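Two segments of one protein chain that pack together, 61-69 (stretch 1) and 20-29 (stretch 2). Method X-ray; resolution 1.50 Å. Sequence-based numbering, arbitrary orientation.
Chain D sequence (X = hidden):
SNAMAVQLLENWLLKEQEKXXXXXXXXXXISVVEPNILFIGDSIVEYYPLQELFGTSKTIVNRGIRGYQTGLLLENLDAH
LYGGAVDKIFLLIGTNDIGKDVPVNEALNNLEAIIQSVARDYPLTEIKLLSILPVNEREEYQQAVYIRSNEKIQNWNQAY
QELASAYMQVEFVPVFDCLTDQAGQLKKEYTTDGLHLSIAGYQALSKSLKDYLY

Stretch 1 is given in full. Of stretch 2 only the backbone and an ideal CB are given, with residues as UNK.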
# COMPACT_ATOMS: atom_id res chain seq x y z
N VAL D 61 4.07 -2.50 -11.04
CA VAL D 61 5.07 -3.55 -10.84
C VAL D 61 5.68 -3.99 -12.17
O VAL D 61 4.96 -4.21 -13.15
CB VAL D 61 4.47 -4.78 -10.05
CG1 VAL D 61 5.42 -5.96 -9.97
CG2 VAL D 61 4.09 -4.36 -8.64
N ASN D 62 7.00 -4.14 -12.17
CA ASN D 62 7.74 -4.48 -13.38
C ASN D 62 7.76 -5.99 -13.56
O ASN D 62 8.29 -6.73 -12.71
CB ASN D 62 9.17 -3.97 -13.25
CG ASN D 62 9.84 -3.82 -14.59
OD1 ASN D 62 9.78 -4.72 -15.41
ND2 ASN D 62 10.46 -2.66 -14.83
N ARG D 63 7.23 -6.43 -14.69
CA ARG D 63 7.40 -7.83 -15.08
C ARG D 63 7.95 -7.88 -16.52
O ARG D 63 7.54 -8.71 -17.32
CB ARG D 63 6.07 -8.61 -14.94
CG ARG D 63 5.71 -8.96 -13.46
CD ARG D 63 6.69 -9.99 -12.93
NE ARG D 63 6.43 -10.46 -11.56
CZ ARG D 63 6.89 -9.83 -10.47
NH1 ARG D 63 7.59 -8.69 -10.58
NH2 ARG D 63 6.63 -10.33 -9.25
N GLY D 64 8.94 -7.03 -16.80
CA GLY D 64 9.60 -7.08 -18.11
C GLY D 64 10.84 -7.97 -18.09
O GLY D 64 11.45 -8.20 -17.03
N ILE D 65 11.22 -8.46 -19.26
CA ILE D 65 12.42 -9.29 -19.40
C ILE D 65 13.15 -8.95 -20.69
O ILE D 65 12.55 -8.98 -21.79
CB ILE D 65 12.10 -10.81 -19.39
CG1 ILE D 65 11.36 -11.18 -18.10
CG2 ILE D 65 13.38 -11.64 -19.58
CD1 ILE D 65 11.18 -12.67 -17.83
N ARG D 66 14.44 -8.66 -20.57
CA ARG D 66 15.25 -8.34 -21.74
C ARG D 66 15.16 -9.42 -22.80
O ARG D 66 15.05 -10.61 -22.50
CB ARG D 66 16.71 -8.17 -21.32
CG ARG D 66 17.34 -9.53 -20.87
CD ARG D 66 18.56 -9.38 -20.04
NE ARG D 66 18.24 -8.85 -18.72
CZ ARG D 66 19.14 -8.77 -17.75
NH1 ARG D 66 20.37 -9.22 -17.98
NH2 ARG D 66 18.81 -8.26 -16.58
N GLY D 67 15.16 -8.98 -24.05
CA GLY D 67 15.18 -9.87 -25.18
C GLY D 67 13.87 -10.61 -25.44
O GLY D 67 13.83 -11.50 -26.31
N TYR D 68 12.79 -10.26 -24.74
CA TYR D 68 11.57 -11.08 -24.83
C TYR D 68 10.89 -10.88 -26.18
O TYR D 68 11.00 -9.82 -26.79
CB TYR D 68 10.58 -10.68 -23.76
CG TYR D 68 10.13 -11.79 -22.82
CD1 TYR D 68 10.97 -12.86 -22.48
CD2 TYR D 68 8.86 -11.72 -22.20
CE1 TYR D 68 10.54 -13.84 -21.55
CE2 TYR D 68 8.45 -12.66 -21.29
CZ TYR D 68 9.28 -13.70 -20.96
OH TYR D 68 8.86 -14.63 -20.07
N GLN D 69 10.22 -11.92 -26.60
CA GLN D 69 9.43 -11.94 -27.83
C GLN D 69 8.07 -12.47 -27.44
O GLN D 69 7.91 -13.09 -26.40
CB GLN D 69 10.02 -12.90 -28.85
CG GLN D 69 11.40 -12.51 -29.33
CD GLN D 69 12.02 -13.62 -30.16
OE1 GLN D 69 13.11 -14.09 -29.86
NE2 GLN D 69 11.33 -14.04 -31.21
N UNK D 20 15.44 -14.67 -14.57
CA UNK D 20 14.45 -13.65 -14.24
C UNK D 20 13.06 -14.26 -14.11
O UNK D 20 12.31 -13.90 -13.21
CB UNK D 20 14.44 -12.55 -15.30
N UNK D 21 12.74 -15.23 -14.97
CA UNK D 21 11.46 -15.92 -14.82
C UNK D 21 11.31 -16.61 -13.45
O UNK D 21 10.25 -16.55 -12.81
CB UNK D 21 11.30 -16.95 -15.94
N UNK D 22 12.40 -17.22 -12.99
CA UNK D 22 12.39 -17.88 -11.69
C UNK D 22 12.18 -16.86 -10.56
O UNK D 22 11.39 -17.07 -9.63
CB UNK D 22 13.70 -18.65 -11.48
N UNK D 23 12.89 -15.75 -10.68
CA UNK D 23 12.78 -14.64 -9.73
C UNK D 23 11.33 -14.16 -9.66
O UNK D 23 10.74 -14.05 -8.57
CB UNK D 23 13.71 -13.49 -10.13
N UNK D 24 10.72 -13.90 -10.82
CA UNK D 24 9.35 -13.43 -10.83
C UNK D 24 8.37 -14.45 -10.27
O UNK D 24 7.46 -14.10 -9.54
CB UNK D 24 8.94 -13.05 -12.26
N UNK D 25 8.57 -15.73 -10.59
CA UNK D 25 7.64 -16.73 -10.09
C UNK D 25 7.62 -16.75 -8.57
O UNK D 25 6.56 -16.90 -7.95
CB UNK D 25 8.00 -18.11 -10.63
N UNK D 26 8.79 -16.59 -7.95
CA UNK D 26 8.83 -16.59 -6.50
C UNK D 26 8.28 -15.27 -5.93
O UNK D 26 7.52 -15.28 -4.96
CB UNK D 26 10.26 -16.83 -6.02
N UNK D 27 8.63 -14.13 -6.55
CA UNK D 27 8.08 -12.88 -6.07
C UNK D 27 6.57 -12.83 -6.17
O UNK D 27 5.88 -12.20 -5.34
CB UNK D 27 8.69 -11.71 -6.85
N UNK D 28 6.00 -13.46 -7.21
CA UNK D 28 4.55 -13.48 -7.37
C UNK D 28 3.85 -14.05 -6.12
O UNK D 28 2.69 -13.69 -5.84
CB UNK D 28 4.17 -14.30 -8.61
N UNK D 29 4.56 -14.91 -5.39
CA UNK D 29 3.97 -15.54 -4.21
C UNK D 29 4.22 -14.79 -2.92
O UNK D 29 3.38 -14.81 -2.00
CB UNK D 29 4.51 -16.97 -4.07

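Stretch 2 is one helix throughout, running at 146° to the strand of stretch 1, so the face it offers recurs every three or four residues, and the backbone angles alone set few preferences along it.

Position 20 points its CB toward stretch 1, 4.1 Å from Ile65 CD1. With a hydrocarbon in front, a branched or long aliphatic chain would suit: valine, leucine, isoleucine or methionine. The residue is Ile20; its CG2 lies 3.8 Å from Ile65 CG1, and its CD1 sits over one face of the Arg66 guanidinium, 3.7 Å from Arg66 NH2.

At 21 the CB leaves sideways, with Ile65 CD1 at 4.7 Å and Tyr68 OH at 5.3 Å from it. A chain with methylenes for the first and a polar end for the second fits, so glutamine, glutamate, lysine or arginine could serve. Gln21 does both: its CG is 3.6 Å from Ile65 CD1, and NE2 donates a hydrogen bond to Tyr68 OH (2.9 Å), meeting the ring at its edge.

Positions 22 and 23 are out of reach of stretch 1, which therefore imposes no choice; they hold Thr22 and Lys23.

Position 24 is the most demanding. Its CB points toward stretch 1 and lies 3.7 Å from Arg63 NE, beside a flat cation, while the carbonyl of Gly64 waits farther out for a donor. A flat ring suits the first, and a ring carrying a donor far enough out suits both; phenylalanine, tryptophan or histidine would offer a flat ring but leave the carbonyl unmet, whereas tyrosine answers both. Tyr24 takes the Arg63 guanidinium flat on its ring, planes at 8°, with Arg63 CD 3.5 Å from the centroid of the Tyr24 ring. Its OH donates to Gly64 O at 2.6 Å, and its CE2 packs 3.7 Å from Ile65 CG1.

Positions 25 and 26 turn their CBs away, so stretch 1 leaves them free; they are Arg25 and His26.

At 27 the CB again points toward stretch 1, 3.5 Å from Arg63 NH2. Small or aliphatic side chains, such as alanine or leucine, could pack against the cation. Leu27 makes a small contact, its CB 3.4 Å from Arg63 NH2.

Position 28 sends its CB sideways, 4.7 Å from Arg63 NH2. A short acceptor is wanted: aspartate or asparagine, perhaps serine. Asn28 presents OD1 at the edge of the guanidinium, accepting from Arg63 NE at 3.0 Å and from Arg63 NH2 at 2.9 Å, so one oxygen bridges two donors while Tyr24 covers one face.

Position 29 is out of reach, and His29 makes no contact with stretch 1.

Stretch 2 (20-29) IQTKYRHLNH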
# COMPACT_ATOMS: atom_id res chain seq x y z
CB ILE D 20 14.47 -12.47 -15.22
CG1 ILE D 20 15.83 -11.78 -15.13
CG2 ILE D 20 13.32 -11.51 -14.91
CD1 ILE D 20 16.16 -10.88 -16.34
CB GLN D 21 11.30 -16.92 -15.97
CG GLN D 21 11.09 -16.25 -17.29
CD GLN D 21 11.30 -17.15 -18.48
OE1 GLN D 21 11.98 -18.17 -18.39
NE2 GLN D 21 10.75 -16.74 -19.64
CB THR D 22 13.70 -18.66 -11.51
OG1 THR D 22 13.73 -19.74 -12.47
CG2 THR D 22 13.81 -19.21 -10.07
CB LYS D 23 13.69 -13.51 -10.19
CG LYS D 23 13.77 -12.31 -9.23
CD LYS D 23 14.53 -11.14 -9.79
CE LYS D 23 14.86 -10.11 -8.70
NZ LYS D 23 15.50 -8.86 -9.29
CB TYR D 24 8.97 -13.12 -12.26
CG TYR D 24 9.57 -11.84 -12.83
CD1 TYR D 24 10.22 -10.89 -12.01
CD2 TYR D 24 9.46 -11.55 -14.19
CE1 TYR D 24 10.74 -9.68 -12.55
CE2 TYR D 24 9.97 -10.38 -14.73
CZ TYR D 24 10.59 -9.44 -13.92
OH TYR D 24 11.09 -8.27 -14.48
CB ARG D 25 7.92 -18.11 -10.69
CG ARG D 25 7.44 -18.19 -12.12
CD ARG D 25 7.71 -19.58 -12.70
NE ARG D 25 7.17 -19.60 -14.06
CZ ARG D 25 7.89 -19.74 -15.17
NH1 ARG D 25 9.20 -19.94 -15.11
NH2 ARG D 25 7.27 -19.73 -16.35
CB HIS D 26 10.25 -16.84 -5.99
CG HIS D 26 10.32 -17.21 -4.54
ND1 HIS D 26 11.43 -17.83 -4.00
CD2 HIS D 26 9.43 -17.11 -3.51
CE1 HIS D 26 11.26 -18.03 -2.71
NE2 HIS D 26 10.05 -17.60 -2.38
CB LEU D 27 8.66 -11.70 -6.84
CG LEU D 27 10.05 -11.27 -6.44
CD1 LEU D 27 10.49 -10.17 -7.44
CD2 LEU D 27 10.09 -10.75 -5.00
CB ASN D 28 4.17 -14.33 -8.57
CG ASN D 28 4.53 -13.70 -9.88
OD1 ASN D 28 4.91 -12.53 -9.95
ND2 ASN D 28 4.38 -14.46 -10.96
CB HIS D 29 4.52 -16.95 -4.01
CG HIS D 29 4.02 -17.94 -5.02
ND1 HIS D 29 2.71 -18.35 -5.06
CD2 HIS D 29 4.67 -18.62 -5.99
CE1 HIS D 29 2.56 -19.23 -6.04
NE2 HIS D 29 3.74 -19.41 -6.62
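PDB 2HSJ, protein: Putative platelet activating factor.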